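Long-range contacts in antibiotic biosynthesis monooxygenase (Rhodospirillum rubrum, PDB 4HL9), which is assigned to the antibiotic biosynthesis monooxygenase family and so may act as a monooxygenase, though its own substrate and reaction are not established: residues 25-30 with 71-76; 44-49 with 93-98. All coordinates share one frame; numbering follows the deposited sequence.

How the interactions relate
Interaction 1 pairs the two central strands of a four-stranded antiparallel sheet, 24-32 and 71-78, and interaction 2 packs helix 37-52 against helix 91-101 over one face of that sheet. Their segments alternate along the chain, 25-30, 44-49, 71-76 and then 93-98, so the two contacts interleave, with centres about 13 Å apart. They meet through Tyr44, whose OH probably hydrogen-bonds Asp30 OD2 at 2.6 Å while its ring lies against Phe72 and Phe74; Leu47 CD2 also reaches Phe74 CZ, at 3.7 Å. Sheet and helices thus share one largely apolar layer, crossed by the Tyr44-Asp30 hydrogen bond, leaving the opposite face of the sheet to the second subunit.

Interaction 1 of 2, residues 25-30 with 71-76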
loop_
_atom_site.group_PDB
_atom_site.type_symbol
_atom_site.label_atom_id
_atom_site.label_comp_id
_atom_site.label_asym_id
_atom_site.label_seq_id
_atom_site.Cartn_x
_atom_site.Cartn_y
_atom_site.Cartn_z
ATOM N N LYS A 25 -8.453 -3.699 4.361
ATOM C CA LYS A 25 -7.561 -2.764 3.651
ATOM C C LYS A 25 -7.038 -3.482 2.420
ATOM O O LYS A 25 -6.702 -4.646 2.505
ATOM C CB LYS A 25 -6.397 -2.368 4.566
ATOM C CG LYS A 25 -5.675 -1.045 4.188
ATOM C CD LYS A 25 -6.558 0.187 4.521
ATOM C CE LYS A 25 -5.773 1.460 4.216
ATOM N NZ LYS A 25 -6.446 2.646 4.781
ATOM N N VAL A 26 -6.967 -2.791 1.280
ATOM C CA VAL A 26 -6.470 -3.402 0.050
ATOM C C VAL A 26 -5.405 -2.500 -0.566
ATOM O O VAL A 26 -5.575 -1.311 -0.581
ATOM C CB VAL A 26 -7.602 -3.582 -0.988
ATOM C CG1 VAL A 26 -7.076 -4.153 -2.304
ATOM C CG2 VAL A 26 -8.729 -4.455 -0.418
ATOM N N ILE A 27 -4.305 -3.094 -1.012
ATOM C CA ILE A 27 -3.404 -2.427 -1.954
ATOM C C ILE A 27 -3.401 -3.229 -3.258
ATOM O O ILE A 27 -3.256 -4.448 -3.235
ATOM C CB ILE A 27 -1.985 -2.313 -1.386
ATOM C CG1 ILE A 27 -2.002 -1.404 -0.157
ATOM C CG2 ILE A 27 -0.990 -1.748 -2.477
ATOM C CD1 ILE A 27 -0.714 -1.514 0.674
ATOM N N ALA A 28 -3.566 -2.517 -4.365
ATOM C CA ALA A 28 -3.545 -3.054 -5.721
ATOM C C ALA A 28 -2.546 -2.231 -6.505
ATOM O O ALA A 28 -2.500 -0.990 -6.356
ATOM C CB ALA A 28 -4.903 -2.917 -6.345
ATOM N N GLN A 29 -1.746 -2.921 -7.316
ATOM C CA GLN A 29 -0.694 -2.322 -8.115
ATOM C C GLN A 29 -0.845 -2.737 -9.563
ATOM O O GLN A 29 -0.998 -3.943 -9.871
ATOM C CB GLN A 29 0.672 -2.785 -7.625
ATOM C CG GLN A 29 0.933 -2.505 -6.148
ATOM C CD GLN A 29 2.331 -2.878 -5.753
ATOM O OE1 GLN A 29 3.294 -2.426 -6.374
ATOM N NE2 GLN A 29 2.460 -3.704 -4.705
ATOM N N ASP A 30 -0.799 -1.743 -10.433
ATOM C CA ASP A 30 -0.808 -1.955 -11.879
ATOM C C ASP A 30 0.545 -1.493 -12.435
ATOM O O ASP A 30 1.122 -0.518 -11.922
ATOM C CB ASP A 30 -1.874 -1.107 -12.533
ATOM C CG ASP A 30 -3.305 -1.520 -12.171
ATOM O OD1 ASP A 30 -3.548 -2.616 -11.614
ATOM O OD2 ASP A 30 -4.195 -0.725 -12.500
ATOM N N HIS A 71 3.608 2.999 -12.834
ATOM C CA HIS A 71 3.364 2.029 -11.745
ATOM C C HIS A 71 2.343 2.706 -10.834
ATOM O O HIS A 71 2.679 3.645 -10.104
ATOM C CB HIS A 71 4.671 1.637 -11.013
ATOM C CG HIS A 71 4.478 0.754 -9.796
ATOM N ND1 HIS A 71 5.413 0.664 -8.783
ATOM C CD2 HIS A 71 3.457 -0.059 -9.425
ATOM C CE1 HIS A 71 4.987 -0.174 -7.850
ATOM N NE2 HIS A 71 3.797 -0.621 -8.209
ATOM N N PHE A 72 1.083 2.268 -10.932
ATOM C CA PHE A 72 -0.006 2.918 -10.180
ATOM C C PHE A 72 -0.373 2.055 -9.008
ATOM O O PHE A 72 -0.382 0.833 -9.141
ATOM C CB PHE A 72 -1.235 3.162 -11.073
ATOM C CG PHE A 72 -0.989 4.172 -12.144
ATOM C CD1 PHE A 72 -1.104 5.534 -11.873
ATOM C CD2 PHE A 72 -0.590 3.761 -13.417
ATOM C CE1 PHE A 72 -0.854 6.467 -12.852
ATOM C CE2 PHE A 72 -0.335 4.687 -14.404
ATOM C CZ PHE A 72 -0.471 6.045 -14.124
ATOM N N VAL A 73 -0.723 2.694 -7.889
ATOM C CA VAL A 73 -1.025 1.977 -6.653
ATOM C C VAL A 73 -2.328 2.503 -6.052
ATOM O O VAL A 73 -2.476 3.713 -5.815
ATOM C CB VAL A 73 0.127 2.061 -5.629
ATOM C CG1 VAL A 73 -0.250 1.351 -4.302
ATOM C CG2 VAL A 73 1.417 1.450 -6.210
ATOM N N PHE A 74 -3.263 1.587 -5.835
ATOM C CA PHE A 74 -4.516 1.885 -5.170
ATOM C C PHE A 74 -4.367 1.540 -3.695
ATOM O O PHE A 74 -3.791 0.519 -3.353
ATOM C CB PHE A 74 -5.647 1.007 -5.751
ATOM C CG PHE A 74 -6.052 1.371 -7.155
ATOM C CD1 PHE A 74 -7.010 2.354 -7.383
ATOM C CD2 PHE A 74 -5.509 0.693 -8.245
ATOM C CE1 PHE A 74 -7.402 2.684 -8.682
ATOM C CE2 PHE A 74 -5.915 0.992 -9.537
ATOM C CZ PHE A 74 -6.848 1.990 -9.759
ATOM N N ILE A 75 -4.854 2.418 -2.817
ATOM C CA ILE A 75 -4.973 2.085 -1.409
ATOM C C ILE A 75 -6.443 2.233 -1.081
ATOM O O ILE A 75 -7.008 3.309 -1.252
ATOM C CB ILE A 75 -4.136 3.034 -0.500
ATOM C CG1 ILE A 75 -2.634 2.825 -0.728
ATOM C CG2 ILE A 75 -4.451 2.752 0.981
ATOM C CD1 ILE A 75 -1.752 3.876 -0.005
ATOM N N GLU A 76 -7.058 1.149 -0.606
ATOM C CA GLU A 76 -8.508 1.104 -0.478
ATOM C C GLU A 76 -8.861 0.622 0.926
ATOM O O GLU A 76 -8.103 -0.107 1.560
ATOM C CB GLU A 76 -9.143 0.166 -1.539
ATOM C CG GLU A 76 -8.340 -0.022 -2.861
ATOM C CD GLU A 76 -8.920 -1.101 -3.833
ATOM O OE1 GLU A 76 -9.929 -1.777 -3.510
ATOM O OE2 GLU A 76 -8.369 -1.250 -4.961
#
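Gln29 OE1 takes the N-H of His71 NE2 at 2.6 Å, the shortest polar contact between the two strands. The donor lies in the carbonyl plane on a lone pair of OE1, and OE1 lies close to the plane of the imidazole; amide and ring are only 28° apart, so the two flat groups meet edge to edge. His71 makes this possible with CG swung opposite its backbone N (chi1 174°), which brings the ring over toward strand 24-32. Its ND1 bonds Asp65 OD2, so both ring nitrogens are engaged and the ring's rotation is fixed.

Behind this pair the backbones run antiparallel, joined by six N-H...O bonds. Phe74 N reaches Ala28 O at 2.7 Å, and Asp30 N reaches Phe72 O at 2.9 Å. On the face carrying Gln29, beta-branched residues, suited to strands, touch: Ile27 crosses Val73 at a slant, its CG2 3.7 Å from Val73 CG1. The aliphatic end of Lys25 reaches Ile75, CE lying 3.7 Å from its CG2.

The other face carries Val26, Ala28, Asp30, Phe72, Phe74 and Glu76. Small Ala28 leaves room for Phe74, whose CB is 4.0 Å from Ala28 CB. Asp30 OD2 comes to the edge of the Phe74 ring, 3.8 Å from CE2, although its hydrogen-bond partner is Tyr44 OH. Glu76 crosses Val26 at a slant, its carboxylate beside CB and CG1, and the indole N-H of Trp78 satisfies OE1 within this buried setting.

Helix 37-52 covers the Phe72 and Phe74 side, whereas Ile27, Gln29 and Val73 pack on the second subunit. Such central strands, helices on one face and a partner's sheet on the other, are characteristic of the ferredoxin-like fold in the dimeric alpha/beta barrel of this family.

Interaction 2 of 2, residues 44-49 with 93-98; sequences YRELVE and FTRLVP
Glu46 and Arg95 both leave their helices with CG opposite the backbone N, but Glu46 then runs on extended (chi2 -177°) while Arg95 bends at chi3 (49°), turning its guanidinium toward the carboxylate. The two side chains cross at about a right angle. Arg95 NH2 donates to Glu46 OE2 at 2.7 Å, the strong link of a salt bridge. OE2 lies nearly in the guanidinium plane, yet NH2 meets it from above the carboxylate plane, so this is not a flat two-pronged pairing. Arg95 NH1 adds weak bonds, 3.1 Å to OE2 and 3.4 Å to OE1. A second acid, Glu91, bridges Arg95 NE and steadies the guanidinium from its own helix.

Beneath the charged pair, leucines suit the buried seam because their branched ends reach across it. Leu96 is pressed against the backbone of the facing helix: its CD1 stands 3.4 Å from Leu47 N and 3.9 Å from Leu47 CB, and its CD2 lies beside the Glu46 carboxylate. Leu47 answers with both methyls, CD1 over Phe93 CA and CD2 3.9 Å from Val97 CG2. That same Val97 methyl sits 3.6 Å above the centre of the Phe93 ring.

The two helical segments run roughly antiparallel, their axes 9.8 Å apart at closest approach. The salt bridge lies along the outer, partly exposed side, while Leu47 continues inward to Tyr60 of strand 59-65 and Tyr44, one turn earlier, touches Leu62 there and Ile100 of helix 91-101; the helix pair thus rests on the sheet as one layer.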
loop_
_atom_site.group_PDB
_atom_site.type_symbol
_atom_site.label_atom_id
_atom_site.label_comp_id
_atom_site.label_asym_id
_atom_site.label_seq_id
_atom_site.Cartn_x
_atom_site.Cartn_y
_atom_site.Cartn_z
ATOM N N TYR A 44 -8.356 5.918 -15.097
ATOM C CA TYR A 44 -8.087 5.909 -13.657
ATOM C C TYR A 44 -8.865 7.023 -12.928
ATOM O O TYR A 44 -9.420 6.782 -11.856
ATOM C CB TYR A 44 -6.582 6.061 -13.389
ATOM C CG TYR A 44 -5.748 4.792 -13.475
ATOM C CD1 TYR A 44 -5.997 3.701 -12.657
ATOM C CD2 TYR A 44 -4.649 4.721 -14.340
ATOM C CE1 TYR A 44 -5.192 2.552 -12.725
ATOM C CE2 TYR A 44 -3.863 3.594 -14.419
ATOM C CZ TYR A 44 -4.120 2.522 -13.615
ATOM O OH TYR A 44 -3.327 1.421 -13.718
ATOM N N ARG A 45 -8.902 8.229 -13.499
ATOM C CA ARG A 45 -9.623 9.339 -12.866
ATOM C C ARG A 45 -11.131 9.048 -12.693
ATOM O O ARG A 45 -11.704 9.281 -11.619
ATOM C CB ARG A 45 -9.411 10.654 -13.628
ATOM C CG ARG A 45 -7.973 11.181 -13.637
ATOM C CD ARG A 45 -7.942 12.574 -14.257
ATOM N NE ARG A 45 -6.897 12.731 -15.271
ATOM C CZ ARG A 45 -5.593 12.843 -15.015
ATOM N NH1 ARG A 45 -5.131 12.798 -13.766
ATOM N NH2 ARG A 45 -4.739 12.988 -16.020
ATOM N N GLU A 46 -11.756 8.506 -13.738
ATOM C CA GLU A 46 -13.166 8.089 -13.654
ATOM C C GLU A 46 -13.353 6.928 -12.668
ATOM O O GLU A 46 -14.298 6.932 -11.892
ATOM C CB GLU A 46 -13.741 7.713 -15.032
ATOM C CG GLU A 46 -15.258 7.391 -14.996
ATOM C CD GLU A 46 -15.831 6.936 -16.339
ATOM O OE1 GLU A 46 -15.122 6.999 -17.369
ATOM O OE2 GLU A 46 -17.005 6.510 -16.357
ATOM N N LEU A 47 -12.470 5.933 -12.711
ATOM C CA LEU A 47 -12.530 4.810 -11.762
ATOM C C LEU A 47 -12.530 5.319 -10.302
ATOM O O LEU A 47 -13.364 4.916 -9.481
ATOM C CB LEU A 47 -11.409 3.783 -12.055
ATOM C CG LEU A 47 -11.357 2.510 -11.208
ATOM C CD1 LEU A 47 -12.685 1.718 -11.309
ATOM C CD2 LEU A 47 -10.128 1.623 -11.524
ATOM N N VAL A 48 -11.630 6.247 -10.005
ATOM C CA VAL A 48 -11.525 6.817 -8.657
ATOM C C VAL A 48 -12.805 7.572 -8.279
ATOM O O VAL A 48 -13.402 7.318 -7.212
ATOM C CB VAL A 48 -10.265 7.687 -8.522
ATOM C CG1 VAL A 48 -10.295 8.534 -7.250
ATOM C CG2 VAL A 48 -9.026 6.805 -8.538
ATOM N N GLU A 49 -13.257 8.447 -9.173
ATOM C CA GLU A 49 -14.465 9.235 -8.922
ATOM C C GLU A 49 -15.715 8.366 -8.679
ATOM O O GLU A 49 -16.442 8.589 -7.710
ATOM C CB GLU A 49 -14.678 10.241 -10.056
ATOM C CG GLU A 49 -16.107 10.749 -10.216
ATOM C CD GLU A 49 -16.266 11.534 -11.500
ATOM O OE1 GLU A 49 -16.709 10.931 -12.509
ATOM O OE2 GLU A 49 -15.916 12.734 -11.506
ATOM N N PHE A 93 -16.163 -0.468 -12.529
ATOM C CA PHE A 93 -15.053 -1.436 -12.420
ATOM C C PHE A 93 -14.953 -2.367 -13.649
ATOM O O PHE A 93 -13.866 -2.502 -14.270
ATOM C CB PHE A 93 -15.124 -2.248 -11.119
ATOM C CG PHE A 93 -13.928 -3.144 -10.868
ATOM C CD1 PHE A 93 -13.729 -4.299 -11.616
ATOM C CD2 PHE A 93 -13.011 -2.836 -9.857
ATOM C CE1 PHE A 93 -12.624 -5.135 -11.398
ATOM C CE2 PHE A 93 -11.904 -3.677 -9.601
ATOM C CZ PHE A 93 -11.707 -4.825 -10.382
ATOM N N THR A 94 -16.067 -3.013 -13.997
ATOM C CA THR A 94 -16.058 -3.976 -15.092
ATOM C C THR A 94 -15.847 -3.340 -16.482
ATOM O O THR A 94 -15.381 -3.999 -17.410
ATOM C CB THR A 94 -17.323 -4.873 -15.089
ATOM O OG1 THR A 94 -18.475 -4.039 -15.168
ATOM C CG2 THR A 94 -17.373 -5.734 -13.810
ATOM N N ARG A 95 -16.162 -2.068 -16.626
ATOM C CA ARG A 95 -15.872 -1.362 -17.870
ATOM C C ARG A 95 -14.419 -0.844 -17.868
ATOM O O ARG A 95 -13.647 -1.133 -18.788
ATOM C CB ARG A 95 -16.890 -0.231 -18.095
ATOM C CG ARG A 95 -16.565 0.730 -19.248
ATOM C CD ARG A 95 -17.669 1.748 -19.475
ATOM N NE ARG A 95 -18.120 2.414 -18.249
ATOM C CZ ARG A 95 -17.607 3.540 -17.757
ATOM N NH1 ARG A 95 -16.603 4.153 -18.373
ATOM N NH2 ARG A 95 -18.094 4.050 -16.632
ATOM N N LEU A 96 -14.042 -0.121 -16.813
ATOM C CA LEU A 96 -12.779 0.619 -16.809
ATOM C C LEU A 96 -11.533 -0.247 -16.639
ATOM O O LEU A 96 -10.513 0.014 -17.315
ATOM C CB LEU A 96 -12.801 1.799 -15.820
ATOM C CG LEU A 96 -13.781 2.952 -16.140
ATOM C CD1 LEU A 96 -14.050 3.821 -14.909
ATOM C CD2 LEU A 96 -13.310 3.802 -17.300
ATOM N N VAL A 97 -11.608 -1.268 -15.772
ATOM C CA VAL A 97 -10.428 -2.050 -15.395
ATOM C C VAL A 97 -9.825 -2.884 -16.548
ATOM O O VAL A 97 -8.586 -2.898 -16.718
ATOM C CB VAL A 97 -10.624 -2.883 -14.090
ATOM C CG1 VAL A 97 -9.410 -3.734 -13.800
ATOM C CG2 VAL A 97 -10.874 -1.955 -12.887
ATOM N N PRO A 98 -10.678 -3.597 -17.327
ATOM C CA PRO A 98 -10.106 -4.276 -18.500
ATOM C C PRO A 98 -9.545 -3.284 -19.530
ATOM O O PRO A 98 -8.520 -3.581 -20.149
ATOM C CB PRO A 98 -11.290 -5.074 -19.068
ATOM C CG PRO A 98 -12.212 -5.274 -17.860
ATOM C CD PRO A 98 -12.090 -3.982 -17.103
#